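Local coordinates for protein leucine aminopeptidase A1, chloroplastic (Solanum lycopersicum, PDB 5D8N) that removes N-terminal amino acids from peptides as a magnesium-dependent homohexameric aminopeptidase and has a role in wound signalling and insect defence, at residues A373-T378 with A395-C400; G427-N432 with G479-A484; L485-F490 with W497-V502; A503-S508 with T515-S520. The protein carries 1 engineered substitution. All blocks are in the same frame, centred on the assembly; numbering follows the deposited sequence.

Interaction 1 (A373-T378 with A395-C400)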
# COMPACT_ATOMS: atom_id res chain seq x y z
N ALA A 373 16.29 -30.55 -4.87
CA ALA A 373 16.96 -30.90 -3.61
C ALA A 373 17.70 -32.24 -3.73
O ALA A 373 17.55 -32.95 -4.73
CB ALA A 373 15.95 -30.97 -2.48
N SER A 374 18.53 -32.54 -2.74
CA SER A 374 19.41 -33.70 -2.81
C SER A 374 18.66 -35.02 -2.64
O SER A 374 19.25 -36.08 -2.83
CB SER A 374 20.53 -33.60 -1.76
OG SER A 374 20.05 -33.27 -0.47
N ASN A 375 17.37 -34.98 -2.35
CA ASN A 375 16.53 -36.18 -2.44
C ASN A 375 15.76 -36.28 -3.75
O ASN A 375 14.90 -37.15 -3.90
CB ASN A 375 15.54 -36.27 -1.29
CG ASN A 375 14.50 -35.17 -1.32
OD1 ASN A 375 14.54 -34.28 -2.16
ND2 ASN A 375 13.55 -35.23 -0.39
N GLY A 376 16.10 -35.44 -4.72
CA GLY A 376 15.49 -35.50 -6.04
C GLY A 376 14.22 -34.69 -6.21
O GLY A 376 13.67 -34.65 -7.32
N LYS A 377 13.63 -34.19 -5.13
CA LYS A 377 12.35 -33.48 -5.25
C LYS A 377 12.59 -32.10 -5.82
O LYS A 377 13.59 -31.46 -5.50
CB LYS A 377 11.61 -33.37 -3.91
CG LYS A 377 11.22 -34.73 -3.37
CD LYS A 377 10.38 -34.64 -2.11
CE LYS A 377 10.10 -36.03 -1.59
NZ LYS A 377 9.31 -35.97 -0.34
N THR A 378 11.66 -31.64 -6.66
CA THR A 378 11.79 -30.35 -7.31
C THR A 378 10.91 -29.30 -6.66
O THR A 378 9.78 -29.61 -6.22
CB THR A 378 11.42 -30.43 -8.79
OG1 THR A 378 10.12 -31.02 -8.94
CG2 THR A 378 12.40 -31.28 -9.53
N ALA A 395 19.95 -29.54 4.25
CA ALA A 395 20.53 -29.84 5.57
C ALA A 395 19.82 -30.99 6.26
O ALA A 395 20.43 -31.80 6.92
CB ALA A 395 20.48 -28.61 6.46
N LEU A 396 18.50 -31.06 6.10
CA LEU A 396 17.74 -32.12 6.72
C LEU A 396 18.01 -33.46 6.07
O LEU A 396 18.08 -34.49 6.74
CB LEU A 396 16.26 -31.75 6.71
CG LEU A 396 15.81 -30.66 7.68
CD1 LEU A 396 14.38 -30.21 7.36
CD2 LEU A 396 15.83 -31.12 9.13
N ILE A 397 18.13 -33.47 4.75
CA ILE A 397 18.46 -34.69 4.02
C ILE A 397 19.83 -35.15 4.50
O ILE A 397 20.00 -36.32 4.80
CB ILE A 397 18.49 -34.44 2.51
CG1 ILE A 397 17.06 -34.22 2.00
CG2 ILE A 397 19.09 -35.61 1.76
CD1 ILE A 397 16.97 -33.46 0.68
N TYR A 398 20.78 -34.22 4.64
CA TYR A 398 22.11 -34.57 5.12
C TYR A 398 22.06 -35.15 6.52
O TYR A 398 22.68 -36.17 6.82
CB TYR A 398 22.99 -33.33 5.14
CG TYR A 398 24.43 -33.58 5.49
CD1 TYR A 398 24.85 -33.54 6.80
CD2 TYR A 398 25.36 -33.91 4.52
CE1 TYR A 398 26.17 -33.80 7.13
CE2 TYR A 398 26.70 -34.11 4.83
CZ TYR A 398 27.08 -34.09 6.15
OH TYR A 398 28.42 -34.22 6.46
N ALA A 399 21.27 -34.53 7.39
CA ALA A 399 21.12 -35.06 8.74
C ALA A 399 20.59 -36.49 8.70
O ALA A 399 21.06 -37.36 9.46
CB ALA A 399 20.20 -34.16 9.58
N CYS A 400 19.54 -36.72 7.93
CA CYS A 400 18.99 -38.07 7.85
C CYS A 400 20.04 -39.06 7.33
O CYS A 400 20.08 -40.19 7.77
CB CYS A 400 17.74 -38.12 6.98
SG CYS A 400 16.33 -37.23 7.69
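Ile397 drives its CD1 methyl against a type I beta turn, Ala373 to Gly376, so that one residue of helix 388-401 carries nearly all of this contact between helix and loop in the catalytic domain. The packing is apolar on the helix side and mixed on the turn side. CD1 lies 3.6 Å from Asn375 CG and 3.4 Å from Asn375 N, and it reaches Ala373 CB at 4.2 Å; the asparagine side chain runs across the isoleucine at about a right angle. Isoleucine suits this place because its short branch (CG2) and its long branch (CD1) both reach one hydroxyl: Ser374 OG is 3.3 Å from CD1 and 3.4 Å from CG2 of Ile397. With CG2 anti to its backbone N and CG1 beside that N (chi1 -71°), the isoleucine straddles the serine oxygen. Alanine at 373 is small enough to let the methyl approach the turn.

Polar bonds shape the turn rather than bridge the segments. Ser374 OG hydrogen-bonds to Asp394 OD1, just ahead of the helical segment, which ties the turn to the same helix. The turn itself is closed by Gly376 N to Ala373 O, and Gly376, at positive phi, carries the chain round with backbone angles at which a CB would collide with the carbonyl oxygen of Asn375. Asn375 adds an Asx turn: its OD1 accepts from Lys377 N at 3.1 Å, the donor standing above the carbonyl plane.

Interaction 2 (G427-N432 with G479-A484)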
# COMPACT_ATOMS: atom_id res chain seq x y z
N GLY A 427 7.22 -21.62 17.95
CA GLY A 427 6.30 -22.66 17.53
C GLY A 427 7.05 -23.95 17.23
O GLY A 427 8.01 -23.95 16.48
N ALA A 428 6.51 -25.06 17.73
CA ALA A 428 7.10 -26.38 17.56
C ALA A 428 6.15 -27.21 16.71
O ALA A 428 4.95 -27.33 17.00
CB ALA A 428 7.28 -27.04 18.93
N PHE A 429 6.72 -27.84 15.68
CA PHE A 429 5.95 -28.64 14.75
C PHE A 429 6.60 -30.01 14.61
O PHE A 429 7.79 -30.09 14.31
CB PHE A 429 5.94 -28.00 13.36
CG PHE A 429 5.31 -26.63 13.34
CD1 PHE A 429 6.06 -25.52 13.63
CD2 PHE A 429 4.04 -26.46 12.85
CE1 PHE A 429 5.51 -24.26 13.59
CE2 PHE A 429 3.47 -25.20 12.81
CZ PHE A 429 4.20 -24.10 13.21
N THR A 430 5.82 -31.06 14.85
CA THR A 430 6.35 -32.41 14.67
C THR A 430 5.24 -33.40 14.37
O THR A 430 4.15 -33.29 14.92
CB THR A 430 7.13 -32.87 15.93
OG1 THR A 430 7.63 -34.19 15.74
CG2 THR A 430 6.24 -32.87 17.15
N PRO A 431 5.51 -34.39 13.50
CA PRO A 431 4.64 -35.56 13.36
C PRO A 431 4.71 -36.50 14.56
O PRO A 431 3.92 -37.42 14.66
CB PRO A 431 5.17 -36.27 12.11
CG PRO A 431 6.06 -35.28 11.42
CD PRO A 431 6.60 -34.41 12.51
N ASN A 432 5.69 -36.32 15.44
CA ASN A 432 6.03 -37.35 16.40
C ASN A 432 5.64 -36.90 17.82
O ASN A 432 6.27 -36.00 18.41
CB ASN A 432 7.54 -37.66 16.27
CG ASN A 432 7.97 -38.00 14.84
OD1 ASN A 432 8.62 -37.21 14.13
ND2 ASN A 432 7.70 -39.25 14.42
N GLY A 479 0.69 -20.09 7.28
CA GLY A 479 2.02 -20.01 6.66
C GLY A 479 3.11 -20.71 7.47
O GLY A 479 4.04 -21.29 6.91
N ALA A 480 2.97 -20.72 8.79
CA ALA A 480 3.94 -21.42 9.63
C ALA A 480 3.73 -22.92 9.57
O ALA A 480 4.69 -23.67 9.63
CB ALA A 480 3.85 -20.95 11.07
N ILE A 481 2.48 -23.33 9.39
CA ILE A 481 2.16 -24.73 9.20
C ILE A 481 2.65 -25.27 7.85
O ILE A 481 3.25 -26.35 7.80
CB ILE A 481 0.65 -24.96 9.30
CG1 ILE A 481 0.17 -24.58 10.71
CG2 ILE A 481 0.29 -26.40 8.95
CD1 ILE A 481 -1.32 -24.54 10.85
N THR A 482 2.35 -24.58 6.76
CA THR A 482 2.82 -25.04 5.46
C THR A 482 4.35 -24.95 5.33
O THR A 482 4.98 -25.78 4.67
CB THR A 482 2.16 -24.28 4.30
OG1 THR A 482 2.31 -22.86 4.48
CG2 THR A 482 0.69 -24.65 4.17
N GLY A 483 4.97 -24.05 6.08
CA GLY A 483 6.42 -24.05 6.20
C GLY A 483 6.92 -25.36 6.79
O GLY A 483 7.84 -25.99 6.27
N ALA A 484 6.25 -25.80 7.85
CA ALA A 484 6.59 -27.08 8.47
C ALA A 484 6.32 -28.27 7.53
O ALA A 484 7.14 -29.19 7.43
CB ALA A 484 5.85 -27.26 9.78
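The ring of Phe429 is the bump of this contact, and the hollow it fills lies on helix 479-488, between Ala480 and Ala484 with Ile481 at one flank. This is helix-on-sheet packing in the alpha/beta catalytic domain: the helical segment passes over strand 427-429 with its axis 9.6 Å away and turned by 39° from the strand direction. Two alanines one helical turn apart make the hollow shallow and smooth, because neither has a branch to hold the ring off. Ala484 CB sits against the root of the phenyl group, 3.7 Å from CD2 and equally near CG. Farther out, Ala480 CB is 3.8 Å from CZ. Ile481 closes the flank with CG1, 4.0 Å from CE2, while elsewhere it packs on Ala420 of a neighbouring subunit.

Phenylalanine suits the strand position because its length spans the gap between the backbones and its flat ring settles against the two alanines. With CG anti to the carbonyl carbon (chi1 -60°), the ring runs along the helix from Ala484 toward Ala480. Gly427, two residues earlier on the same side of the strand, leaves the neighbourhood of CE1 uncrowded. Ile417 of helix 416-421 touches both Phe429 and Ala480, and Met453 also touches Phe429. Over one face of the phenyl ring stands a backbone oxygen, Ala480 O, 3.6 Å from CZ.

Interaction 3 (L485-F490 with W497-V502); sequences LFLKQF and WLHLDV
His499 ND1 is held by a hydrogen bond to Asp409 OD1, and the same nitrogen has the CD1 methyl of Leu487 only 3.5 Å away. The methyl comes over one face of the imidazole in a CH-pi contact, 3.7 Å from the ring centroid and 19° off the normal, displaced toward the ND1 side. Leucine and histidine side chains run at about a right angle, so a single methyl rather than the whole branch rests on the ring. Histidine serves two purposes here: a ring nitrogen hydrogen-bonded to a carboxylate, and a flat face to receive an aliphatic group. The other carboxylate oxygen of the same aspartate, OD2, takes Trp497 NE1; Asp409 thus pairs with a nitrogen of each ring and probably restrains their rotation.

Trp497 meets the helix obliquely through CZ2, CH2 and CZ3. Leu487 CB touches CZ2 at 3.7 Å, and Lys488 CB touches CZ3 at the same distance, while Lys488 N is 3.6 Å from CH2. The indole is long enough to span from strand to helix backbone. Lysine suits the border: its CB and CG lie against the indole, and with CG anti to the backbone N (chi1 -175°) the rest of the chain leads away to the exposed surface.

Joining the last turns of helix 479-488 to strand 496-501 through a short loop, the arrangement is a helix laid on the mixed sheet of the M17 aminopeptidase catalytic domain, with the side chain of Leu487 about 4 Å from that of Arg389, a predicted active-site residue.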
# COMPACT_ATOMS: atom_id res chain seq x y z
N LEU A 485 5.20 -28.21 6.82
CA LEU A 485 4.84 -29.28 5.90
C LEU A 485 5.82 -29.34 4.73
O LEU A 485 6.23 -30.43 4.31
CB LEU A 485 3.43 -29.09 5.36
CG LEU A 485 2.27 -29.22 6.35
CD1 LEU A 485 0.97 -28.82 5.69
CD2 LEU A 485 2.15 -30.64 6.86
N PHE A 486 6.34 -28.19 4.34
CA PHE A 486 7.39 -28.14 3.33
C PHE A 486 8.64 -28.90 3.78
O PHE A 486 9.16 -29.75 3.07
CB PHE A 486 7.71 -26.70 2.95
CG PHE A 486 8.86 -26.57 2.01
CD1 PHE A 486 10.17 -26.48 2.48
CD2 PHE A 486 8.63 -26.45 0.65
CE1 PHE A 486 11.23 -26.32 1.59
CE2 PHE A 486 9.68 -26.30 -0.24
CZ PHE A 486 10.98 -26.35 0.22
N LEU A 487 9.10 -28.59 4.99
CA LEU A 487 10.31 -29.19 5.50
C LEU A 487 10.18 -30.69 5.67
O LEU A 487 11.13 -31.42 5.45
CB LEU A 487 10.70 -28.56 6.83
CG LEU A 487 11.10 -27.09 6.77
CD1 LEU A 487 11.33 -26.56 8.18
CD2 LEU A 487 12.35 -26.91 5.92
N LYS A 488 8.99 -31.15 6.02
CA LYS A 488 8.70 -32.56 6.17
C LYS A 488 8.99 -33.37 4.91
O LYS A 488 9.24 -34.56 4.99
CB LYS A 488 7.23 -32.74 6.54
CG LYS A 488 6.79 -34.16 6.86
CD LYS A 488 5.37 -34.17 7.38
CE LYS A 488 4.80 -35.56 7.62
NZ LYS A 488 4.16 -36.02 6.36
N GLN A 489 8.90 -32.74 3.74
CA GLN A 489 9.13 -33.42 2.48
C GLN A 489 10.58 -33.88 2.38
O GLN A 489 10.95 -34.59 1.45
CB GLN A 489 8.83 -32.48 1.30
CG GLN A 489 7.35 -32.16 1.11
CD GLN A 489 6.59 -33.31 0.50
OE1 GLN A 489 7.07 -33.99 -0.42
NE2 GLN A 489 5.45 -33.61 1.08
N PHE A 490 11.44 -33.37 3.25
CA PHE A 490 12.86 -33.62 3.14
C PHE A 490 13.41 -34.42 4.31
O PHE A 490 14.64 -34.49 4.53
CB PHE A 490 13.58 -32.29 2.96
CG PHE A 490 13.06 -31.51 1.79
CD1 PHE A 490 13.41 -31.87 0.49
CD2 PHE A 490 12.09 -30.55 1.97
CE1 PHE A 490 12.79 -31.28 -0.58
CE2 PHE A 490 11.54 -29.89 0.89
CZ PHE A 490 11.85 -30.28 -0.39
N TRP A 497 11.41 -36.17 14.05
CA TRP A 497 11.83 -34.84 13.64
C TRP A 497 10.86 -33.80 14.15
O TRP A 497 9.64 -33.96 14.07
CB TRP A 497 11.99 -34.78 12.13
CG TRP A 497 11.92 -33.38 11.57
CD1 TRP A 497 12.89 -32.41 11.67
CD2 TRP A 497 10.78 -32.75 10.98
NE1 TRP A 497 12.46 -31.26 11.09
CE2 TRP A 497 11.18 -31.44 10.63
CE3 TRP A 497 9.56 -33.22 10.52
CZ2 TRP A 497 10.35 -30.57 9.93
CZ3 TRP A 497 8.71 -32.33 9.87
CH2 TRP A 497 9.12 -31.03 9.57
N LEU A 498 11.43 -32.76 14.74
CA LEU A 498 10.69 -31.58 15.15
C LEU A 498 11.32 -30.29 14.63
O LEU A 498 12.54 -30.09 14.70
CB LEU A 498 10.60 -31.52 16.67
CG LEU A 498 9.81 -30.36 17.30
CD1 LEU A 498 9.22 -30.87 18.60
CD2 LEU A 498 10.67 -29.16 17.60
N HIS A 499 10.45 -29.39 14.21
CA HIS A 499 10.84 -28.10 13.64
C HIS A 499 10.42 -27.01 14.62
O HIS A 499 9.25 -26.94 15.02
CB HIS A 499 10.14 -27.90 12.29
CG HIS A 499 10.05 -26.47 11.86
ND1 HIS A 499 11.16 -25.71 11.57
CD2 HIS A 499 8.99 -25.71 11.53
CE1 HIS A 499 10.79 -24.52 11.15
NE2 HIS A 499 9.47 -24.49 11.11
N LEU A 500 11.37 -26.15 14.96
CA LEU A 500 11.10 -25.05 15.87
C LEU A 500 11.27 -23.72 15.16
O LEU A 500 12.38 -23.36 14.72
CB LEU A 500 12.03 -25.18 17.08
CG LEU A 500 11.58 -24.47 18.35
CD1 LEU A 500 10.28 -25.03 18.90
CD2 LEU A 500 12.67 -24.52 19.42
N ASP A 501 10.14 -23.03 14.95
CA ASP A 501 10.12 -21.72 14.29
C ASP A 501 10.34 -20.65 15.36
O ASP A 501 9.42 -20.28 16.13
CB ASP A 501 8.79 -21.53 13.54
CG ASP A 501 8.82 -20.38 12.51
OD1 ASP A 501 9.75 -19.55 12.54
OD2 ASP A 501 7.90 -20.33 11.64
N VAL A 502 11.54 -20.11 15.38
CA VAL A 502 12.03 -19.23 16.44
C VAL A 502 12.19 -17.78 15.97
O VAL A 502 12.92 -17.00 16.57
CB VAL A 502 13.40 -19.70 16.97
CG1 VAL A 502 13.29 -21.09 17.58
CG2 VAL A 502 14.47 -19.73 15.89

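Interaction 4 (A503-S508 with T515-S520)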
# COMPACT_ATOMS: atom_id res chain seq x y z
N ALA A 503 11.47 -17.40 14.92
CA ALA A 503 11.50 -16.03 14.44
C ALA A 503 11.37 -14.98 15.52
O ALA A 503 12.03 -13.94 15.44
CB ALA A 503 10.44 -15.81 13.37
N GLY A 504 10.49 -15.19 16.50
CA GLY A 504 10.31 -14.20 17.56
C GLY A 504 11.43 -14.21 18.57
O GLY A 504 12.07 -13.19 18.78
N PRO A 505 11.55 -15.30 19.35
CA PRO A 505 12.31 -15.10 20.59
C PRO A 505 13.83 -15.01 20.48
O PRO A 505 14.48 -14.72 21.50
CB PRO A 505 11.89 -16.28 21.46
CG PRO A 505 11.26 -17.27 20.55
CD PRO A 505 10.74 -16.53 19.37
N VAL A 506 14.37 -15.17 19.28
CA VAL A 506 15.81 -15.05 19.11
C VAL A 506 16.31 -13.61 19.26
O VAL A 506 17.49 -13.38 19.30
CB VAL A 506 16.33 -15.63 17.78
CG1 VAL A 506 16.06 -17.12 17.69
CG2 VAL A 506 15.69 -14.92 16.61
N TRP A 507 15.41 -12.65 19.16
CA TRP A 507 15.79 -11.26 19.19
C TRP A 507 14.89 -10.54 20.15
O TRP A 507 13.68 -10.70 20.07
CB TRP A 507 15.67 -10.63 17.80
CG TRP A 507 16.08 -9.21 17.77
CD1 TRP A 507 15.27 -8.08 17.78
CD2 TRP A 507 17.43 -8.74 17.78
NE1 TRP A 507 16.06 -6.96 17.88
CE2 TRP A 507 17.38 -7.34 17.90
CE3 TRP A 507 18.66 -9.37 17.61
CZ2 TRP A 507 18.51 -6.57 17.87
CZ3 TRP A 507 19.80 -8.60 17.60
CH2 TRP A 507 19.72 -7.22 17.77
N SER A 508 15.47 -9.71 21.00
CA SER A 508 14.69 -8.90 21.95
C SER A 508 14.63 -7.44 21.55
O SER A 508 15.66 -6.79 21.53
CB SER A 508 15.35 -8.92 23.33
OG SER A 508 14.76 -7.89 24.10
N THR A 515 19.18 -12.92 21.89
CA THR A 515 18.94 -13.60 23.16
C THR A 515 19.76 -14.86 23.33
O THR A 515 19.95 -15.31 24.46
CB THR A 515 17.45 -13.99 23.33
OG1 THR A 515 17.07 -14.81 22.24
CG2 THR A 515 16.54 -12.74 23.35
N GLY A 516 20.08 -15.53 22.24
CA GLY A 516 20.63 -16.87 22.27
C GLY A 516 19.58 -17.89 22.66
O GLY A 516 19.91 -18.98 23.15
N TYR A 517 18.32 -17.54 22.43
CA TYR A 517 17.22 -18.47 22.58
C TYR A 517 17.52 -19.80 21.91
O TYR A 517 17.88 -19.85 20.74
CB TYR A 517 15.92 -17.88 22.02
CG TYR A 517 14.74 -18.82 22.13
CD1 TYR A 517 14.48 -19.75 21.14
CD2 TYR A 517 13.84 -18.71 23.17
CE1 TYR A 517 13.45 -20.68 21.29
CE2 TYR A 517 12.73 -19.52 23.25
CZ TYR A 517 12.57 -20.55 22.35
OH TYR A 517 11.46 -21.36 22.45
N GLY A 518 17.18 -20.87 22.60
CA GLY A 518 17.23 -22.22 22.07
C GLY A 518 18.33 -23.04 22.72
O GLY A 518 18.21 -24.27 22.79
N VAL A 519 19.46 -22.41 23.04
CA VAL A 519 20.63 -23.15 23.49
C VAL A 519 20.26 -23.98 24.69
O VAL A 519 20.51 -25.17 24.73
CB VAL A 519 21.81 -22.22 23.82
CG1 VAL A 519 22.94 -22.99 24.45
CG2 VAL A 519 22.32 -21.53 22.56
N SER A 520 19.69 -23.35 25.70
CA SER A 520 19.44 -24.07 26.95
C SER A 520 18.48 -25.22 26.75
O SER A 520 18.63 -26.28 27.36
CB SER A 520 18.95 -23.12 28.06
OG SER A 520 17.77 -22.45 27.63
O HOH W 1 19.65 -15.22 19.43
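Pro505 points CG at the middle of one face of the Tyr517 ring, its own ring tilted against that face: CG is 3.8 Å from the centroid and 7° off the normal, a CH-pi contact. CB of the same proline settles nearer the rim, 3.6 Å from CD2. The tilt leaves CB and CG as the carbons that touch. Proline suits the spot twice over, since its compact aliphatic ring offers C-H groups to an aromatic face and its fixed phi fits the second position of the type I turn from Gly504 to Trp507. Tyr517 sends CG anti to its backbone N (chi1 179°), which brings a face of the ring against Pro505 CG and CB; its OH hydrogen-bonds to Lys449 O.

Thr515, just after strand 513-514, points its side chain at the same turn. The bond from Thr515 N to Val506 O, 3.1 Å long, marks the base of a small beta hairpin, strands 507-508 and 513-514, and the side chain of Trp507 in it is about 6 Å from a bound magnesium ion. The threonine hydroxyl donates to Pro505 O at 2.7 Å, in the carbonyl plane and on a lone pair, and also accepts from Tyr517 N at 3.0 Å, making an ST turn. Its methyl CG2 packs beside the same carbonyl and reaches Ser508 CB at 4.0 Å; threonine suits the place by supplying both a hydroxyl and a methyl. Gly516 takes a positive phi of 72°, easy for a residue lacking a side chain. Val506 O is gripped twice: by Thr515 N, coming from above the carbonyl plane, and by a water donating at 2.8 Å, which in turn accepts from Gly516 N.

Interactions 2 and 3 share helix 479-488 and lie 6 Å apart by centre; their strands, 426-429 and 496-501, are antiparallel neighbours joined by Phe429 O and His499 N at 2.8 Å and by Thr430 OG1 with Trp497 O. Segment 485-490 also meets interaction 1, where Lys377 NZ is 2.8 Å from Gln489 O. Interaction 4 follows interaction 3 along the chain, and Val502 CG1 touches Tyr517 CE1. Between side chains, Arg389, a predicted active-site residue, is about 4 Å from Leu487, 8 Å from Ala480 and 11 Å from Ala373. Of the magnesium ligands, the side chain of Lys300 is about 8 Å from that of His499, and that of Asp325 about 8 Å from that of Val506.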